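Local coordinates for protein catalase (Pseudomonas syringae, PDB 1M7S) that uses a heme cofactor to decompose hydrogen peroxide into water and oxygen, protecting the cell from peroxide damage, at residues D67-S79 with L198-F210. Sequence-based numbering, arbitrary orientation.
Sequences DISDLSKATVFKS and LVNAKGEVHYVKF
The side-chain amide of Asn-200 both gives and accepts hydrogen bonds, and through Asp-70 it ties a hairpin turn to the loop 67-79. Its ND2 gives one hydrogen to Asp-70 O (3.0 Å, 161° at the hydrogen), which it meets from above the carbonyl plane. ND2 also bonds Glu-204 OE2 (3.0 Å), nearly straight and in the amide plane. Its OD1 accepts from Glu-204 N and, weakly, from Lys-202 N. With chi1 at 73°, CG is tucked between its own N and C, which turns the amide back over its own type I turn, Asn-200 to Gly-203. These bonds should fix the rotation of the amide.

The second direct bond is backbone to backbone, Lys-73 N to Val-199 O at 3.0 Å. Ser-72 CA adds a CH···O contact to the same oxygen. Three waters bridge the two segments. One joins Ser-69 O to Ala-201 N. Another lies in the ring plane of His-206, 2.7 Å from ND1, and is also 2.7 Å from Leu-71 O. The third links Lys-73 NZ to Asn-200 O; NZ also bonds Lys-389 O.

Leu-71 places CD2 squarely over one face of the His-206 imidazole, 3.8 Å from the ring centroid and only 4° off its normal, a CH-pi contact. Deeper in, Phe-77 CZ meets Phe-210 CZ at 4.2 Å; the two rings reach toward each other from opposing segments. Leu-198 packs beside Ser-72 CB and Phe-77.

Residues 67-79 belong to the connection between strands 55-64 and 82-90 of the catalase beta barrel. They lie against the antiparallel hairpin of strands 196-199 and 205-214. Strand 317-319 pairs with 196-199, and its Ile-317 touches Phe-77 and Leu-198. On the other flank of the hairpin, Val-259 of strand 252-260 touches both Leu-71 and His-206.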
loop_
_atom_site.group_PDB
_atom_site.type_symbol
_atom_site.label_atom_id
_atom_site.label_comp_id
_atom_site.label_asym_id
_atom_site.label_seq_id
_atom_site.Cartn_x
_atom_site.Cartn_y
_atom_site.Cartn_z
ATOM N N ASP A 67 -41.146 19.021 -12.670
ATOM C CA ASP A 67 -40.445 19.771 -13.704
ATOM C C ASP A 67 -39.513 20.756 -13.000
ATOM O O ASP A 67 -39.999 21.785 -12.476
ATOM C CB ASP A 67 -41.395 20.580 -14.599
ATOM C CG ASP A 67 -40.646 21.378 -15.646
ATOM O OD1 ASP A 67 -41.320 22.140 -16.399
ATOM O OD2 ASP A 67 -39.406 21.291 -15.789
ATOM N N ILE A 68 -38.230 20.454 -12.937
ATOM C CA ILE A 68 -37.286 21.404 -12.344
ATOM C C ILE A 68 -36.202 21.723 -13.363
ATOM O O ILE A 68 -35.076 22.149 -13.065
ATOM C CB ILE A 68 -36.722 21.069 -10.958
ATOM C CG1 ILE A 68 -36.019 19.713 -10.956
ATOM C CG2 ILE A 68 -37.794 21.135 -9.861
ATOM C CD1 ILE A 68 -35.170 19.519 -9.705
ATOM N N SER A 69 -36.557 21.765 -14.663
ATOM C CA SER A 69 -35.617 22.126 -15.733
ATOM C C SER A 69 -35.094 23.551 -15.591
ATOM O O SER A 69 -33.980 23.951 -15.958
ATOM C CB SER A 69 -36.305 21.911 -17.105
ATOM O OG SER A 69 -37.410 22.810 -17.141
ATOM N N ASP A 70 -35.879 24.414 -14.970
ATOM C CA ASP A 70 -35.632 25.782 -14.573
ATOM C C ASP A 70 -34.500 25.900 -13.551
ATOM O O ASP A 70 -33.743 26.873 -13.472
ATOM C CB ASP A 70 -36.976 26.289 -14.003
ATOM C CG ASP A 70 -37.822 25.165 -13.404
ATOM O OD1 ASP A 70 -38.565 24.391 -14.099
ATOM O OD2 ASP A 70 -37.760 24.969 -12.161
ATOM N N LEU A 71 -34.321 24.867 -12.717
ATOM C CA LEU A 71 -33.264 24.812 -11.726
ATOM C C LEU A 71 -32.051 24.019 -12.223
ATOM O O LEU A 71 -30.907 24.458 -11.994
ATOM C CB LEU A 71 -33.780 24.102 -10.455
ATOM C CG LEU A 71 -35.073 24.636 -9.820
ATOM C CD1 LEU A 71 -35.243 24.031 -8.431
ATOM C CD2 LEU A 71 -35.144 26.156 -9.775
ATOM N N SER A 72 -32.272 22.868 -12.840
ATOM C CA SER A 72 -31.116 22.031 -13.223
ATOM C C SER A 72 -31.324 21.336 -14.555
ATOM O O SER A 72 -32.412 20.858 -14.836
ATOM C CB SER A 72 -30.871 20.996 -12.099
ATOM O OG SER A 72 -29.727 20.190 -12.382
ATOM N N LYS A 73 -30.257 21.265 -15.301
ATOM C CA LYS A 73 -30.246 20.494 -16.551
ATOM C C LYS A 73 -29.981 19.011 -16.293
ATOM O O LYS A 73 -29.974 18.196 -17.243
ATOM C CB LYS A 73 -29.265 21.091 -17.513
ATOM C CG LYS A 73 -27.791 20.973 -17.117
ATOM C CD LYS A 73 -26.958 21.853 -18.037
ATOM C CE LYS A 73 -25.526 21.926 -17.550
ATOM N NZ LYS A 73 -24.631 22.711 -18.430
ATOM N N ALA A 74 -29.671 18.581 -15.069
ATOM C CA ALA A 74 -29.316 17.164 -14.885
ATOM C C ALA A 74 -30.438 16.184 -15.173
ATOM O O ALA A 74 -31.536 16.306 -14.639
ATOM C CB ALA A 74 -28.746 16.923 -13.489
ATOM N N THR A 75 -30.116 15.138 -15.949
ATOM C CA THR A 75 -31.093 14.094 -16.292
ATOM C C THR A 75 -31.745 13.374 -15.146
ATOM O O THR A 75 -32.927 12.970 -15.202
ATOM C CB THR A 75 -30.416 13.041 -17.242
ATOM O OG1 THR A 75 -29.850 13.777 -18.326
ATOM C CG2 THR A 75 -31.430 12.063 -17.820
ATOM N N VAL A 76 -31.057 13.182 -13.995
ATOM C CA VAL A 76 -31.633 12.523 -12.832
ATOM C C VAL A 76 -32.895 13.184 -12.315
ATOM O O VAL A 76 -33.748 12.535 -11.696
ATOM C CB VAL A 76 -30.543 12.412 -11.699
ATOM C CG1 VAL A 76 -30.170 13.801 -11.183
ATOM C CG2 VAL A 76 -31.014 11.520 -10.579
ATOM N N PHE A 77 -33.130 14.481 -12.558
ATOM C CA PHE A 77 -34.294 15.191 -12.130
ATOM C C PHE A 77 -35.409 15.273 -13.200
ATOM O O PHE A 77 -36.455 15.824 -12.875
ATOM C CB PHE A 77 -33.907 16.627 -11.765
ATOM C CG PHE A 77 -32.836 16.759 -10.705
ATOM C CD1 PHE A 77 -31.690 17.491 -10.966
ATOM C CD2 PHE A 77 -32.993 16.141 -9.477
ATOM C CE1 PHE A 77 -30.722 17.639 -9.975
ATOM C CE2 PHE A 77 -32.028 16.271 -8.500
ATOM C CZ PHE A 77 -30.884 17.026 -8.747
ATOM N N LYS A 78 -35.184 14.703 -14.373
ATOM C CA LYS A 78 -36.253 14.755 -15.415
ATOM C C LYS A 78 -37.436 13.915 -15.018
ATOM O O LYS A 78 -37.304 12.720 -14.697
ATOM C CB LYS A 78 -35.594 14.261 -16.691
ATOM C CG LYS A 78 -36.492 13.811 -17.825
ATOM C CD LYS A 78 -35.580 13.396 -18.987
ATOM C CE LYS A 78 -36.120 12.138 -19.635
ATOM N NZ LYS A 78 -36.508 11.090 -18.642
ATOM N N SER A 79 -38.647 14.450 -14.997
ATOM C CA SER A 79 -39.849 13.771 -14.597
ATOM C C SER A 79 -40.031 12.406 -15.253
ATOM O O SER A 79 -39.845 12.287 -16.453
ATOM C CB SER A 79 -41.078 14.653 -14.915
ATOM O OG SER A 79 -42.142 14.159 -14.160
ATOM N N LEU A 198 -27.467 24.345 -8.306
ATOM C CA LEU A 198 -28.030 23.709 -9.480
ATOM C C LEU A 198 -27.896 24.690 -10.672
ATOM O O LEU A 198 -28.227 25.862 -10.478
ATOM C CB LEU A 198 -29.501 23.316 -9.298
ATOM C CG LEU A 198 -29.720 22.241 -8.213
ATOM C CD1 LEU A 198 -31.145 21.687 -8.206
ATOM C CD2 LEU A 198 -28.753 21.092 -8.367
ATOM N N VAL A 199 -27.492 24.155 -11.795
ATOM C CA VAL A 199 -27.284 25.018 -12.968
ATOM C C VAL A 199 -28.157 24.506 -14.113
ATOM O O VAL A 199 -28.325 23.298 -14.331
ATOM C CB VAL A 199 -25.825 25.369 -13.231
ATOM C CG1 VAL A 199 -24.797 24.663 -12.346
ATOM C CG2 VAL A 199 -25.415 25.418 -14.688
ATOM N N ASN A 200 -28.848 25.482 -14.733
ATOM C CA ASN A 200 -29.801 25.113 -15.785
ATOM C C ASN A 200 -29.163 25.235 -17.149
ATOM O O ASN A 200 -28.022 25.678 -17.280
ATOM C CB ASN A 200 -31.075 25.907 -15.589
ATOM C CG ASN A 200 -31.007 27.384 -15.931
ATOM O OD1 ASN A 200 -30.083 27.861 -16.590
ATOM N ND2 ASN A 200 -31.985 28.168 -15.486
ATOM N N ALA A 201 -29.939 24.881 -18.196
ATOM C CA ALA A 201 -29.355 24.946 -19.550
ATOM C C ALA A 201 -28.984 26.350 -19.989
ATOM O O ALA A 201 -28.049 26.452 -20.818
ATOM C CB ALA A 201 -30.262 24.236 -20.538
ATOM N N LYS A 202 -29.490 27.435 -19.394
ATOM C CA LYS A 202 -29.018 28.768 -19.743
ATOM C C LYS A 202 -27.805 29.211 -18.951
ATOM O O LYS A 202 -27.252 30.299 -19.141
ATOM C CB LYS A 202 -30.177 29.778 -19.538
ATOM C CG LYS A 202 -31.363 29.320 -20.382
ATOM C CD LYS A 202 -32.325 30.423 -20.739
ATOM C CE LYS A 202 -33.675 30.247 -20.060
ATOM N NZ LYS A 202 -33.483 29.919 -18.618
ATOM N N GLY A 203 -27.337 28.407 -17.996
ATOM C CA GLY A 203 -26.146 28.730 -17.210
ATOM C C GLY A 203 -26.507 29.469 -15.922
ATOM O O GLY A 203 -25.619 29.928 -15.192
ATOM N N GLU A 204 -27.787 29.649 -15.678
ATOM C CA GLU A 204 -28.252 30.351 -14.496
ATOM C C GLU A 204 -28.195 29.416 -13.279
ATOM O O GLU A 204 -28.396 28.241 -13.473
ATOM C CB GLU A 204 -29.695 30.825 -14.629
ATOM C CG GLU A 204 -29.797 31.763 -15.841
ATOM C CD GLU A 204 -31.243 31.910 -16.267
ATOM O OE1 GLU A 204 -31.526 32.848 -17.066
ATOM O OE2 GLU A 204 -32.092 31.107 -15.823
ATOM N N VAL A 205 -27.950 30.007 -12.126
ATOM C CA VAL A 205 -27.730 29.189 -10.918
ATOM C C VAL A 205 -28.788 29.400 -9.874
ATOM O O VAL A 205 -29.333 30.486 -9.683
ATOM C CB VAL A 205 -26.329 29.725 -10.490
ATOM C CG1 VAL A 205 -26.098 29.691 -9.014
ATOM C CG2 VAL A 205 -25.246 28.946 -11.265
ATOM N N HIS A 206 -29.102 28.389 -9.059
ATOM C CA HIS A 206 -29.978 28.471 -7.930
ATOM C C HIS A 206 -29.284 27.678 -6.772
ATOM O O HIS A 206 -28.578 26.748 -7.109
ATOM C CB HIS A 206 -31.364 27.879 -8.074
ATOM C CG HIS A 206 -32.283 28.675 -8.960
ATOM N ND1 HIS A 206 -32.104 28.639 -10.338
ATOM C CD2 HIS A 206 -33.339 29.458 -8.697
ATOM C CE1 HIS A 206 -33.037 29.405 -10.909
ATOM N NE2 HIS A 206 -33.796 29.895 -9.944
ATOM N N TYR A 207 -29.470 28.153 -5.545
ATOM C CA TYR A 207 -28.901 27.413 -4.412
ATOM C C TYR A 207 -30.003 26.534 -3.843
ATOM O O TYR A 207 -31.112 26.997 -3.529
ATOM C CB TYR A 207 -28.351 28.401 -3.362
ATOM C CG TYR A 207 -27.074 29.060 -3.844
ATOM C CD1 TYR A 207 -27.087 30.340 -4.425
ATOM C CD2 TYR A 207 -25.859 28.402 -3.762
ATOM C CE1 TYR A 207 -25.919 30.914 -4.866
ATOM C CE2 TYR A 207 -24.677 28.981 -4.198
ATOM C CZ TYR A 207 -24.713 30.242 -4.777
ATOM O OH TYR A 207 -23.564 30.850 -5.235
ATOM N N VAL A 208 -29.710 25.256 -3.645
ATOM C CA VAL A 208 -30.777 24.351 -3.190
ATOM C C VAL A 208 -30.341 23.472 -2.030
ATOM O O VAL A 208 -29.226 22.931 -2.058
ATOM C CB VAL A 208 -31.079 23.415 -4.406
ATOM C CG1 VAL A 208 -32.109 22.392 -4.028
ATOM C CG2 VAL A 208 -31.561 24.193 -5.636
ATOM N N LYS A 209 -31.235 23.272 -1.079
ATOM C CA LYS A 209 -31.024 22.298 -0.024
ATOM C C LYS A 209 -31.886 21.060 -0.328
ATOM O O LYS A 209 -32.996 21.155 -0.847
ATOM C CB LYS A 209 -31.383 22.886 1.314
ATOM C CG LYS A 209 -30.221 23.751 1.818
ATOM C CD LYS A 209 -30.563 24.089 3.279
ATOM C CE LYS A 209 -29.407 24.910 3.833
ATOM N NZ LYS A 209 -28.880 24.369 5.080
ATOM N N PHE A 210 -31.376 19.865 -0.056
ATOM C CA PHE A 210 -32.078 18.602 -0.290
ATOM C C PHE A 210 -32.475 17.930 1.017
ATOM O O PHE A 210 -31.696 17.894 1.986
ATOM C CB PHE A 210 -31.150 17.596 -1.000
ATOM C CG PHE A 210 -30.766 17.989 -2.392
ATOM C CD1 PHE A 210 -31.647 17.756 -3.460
ATOM C CD2 PHE A 210 -29.555 18.572 -2.677
ATOM C CE1 PHE A 210 -31.306 18.121 -4.742
ATOM C CE2 PHE A 210 -29.195 18.908 -3.953
ATOM C CZ PHE A 210 -30.070 18.692 -5.017
HETATM O O HOH W 1 -32.386 23.305 -17.758
HETATM O O HOH W 2 -30.593 27.174 -11.988
HETATM O O HOH W 3 -25.353 25.156 -18.426
#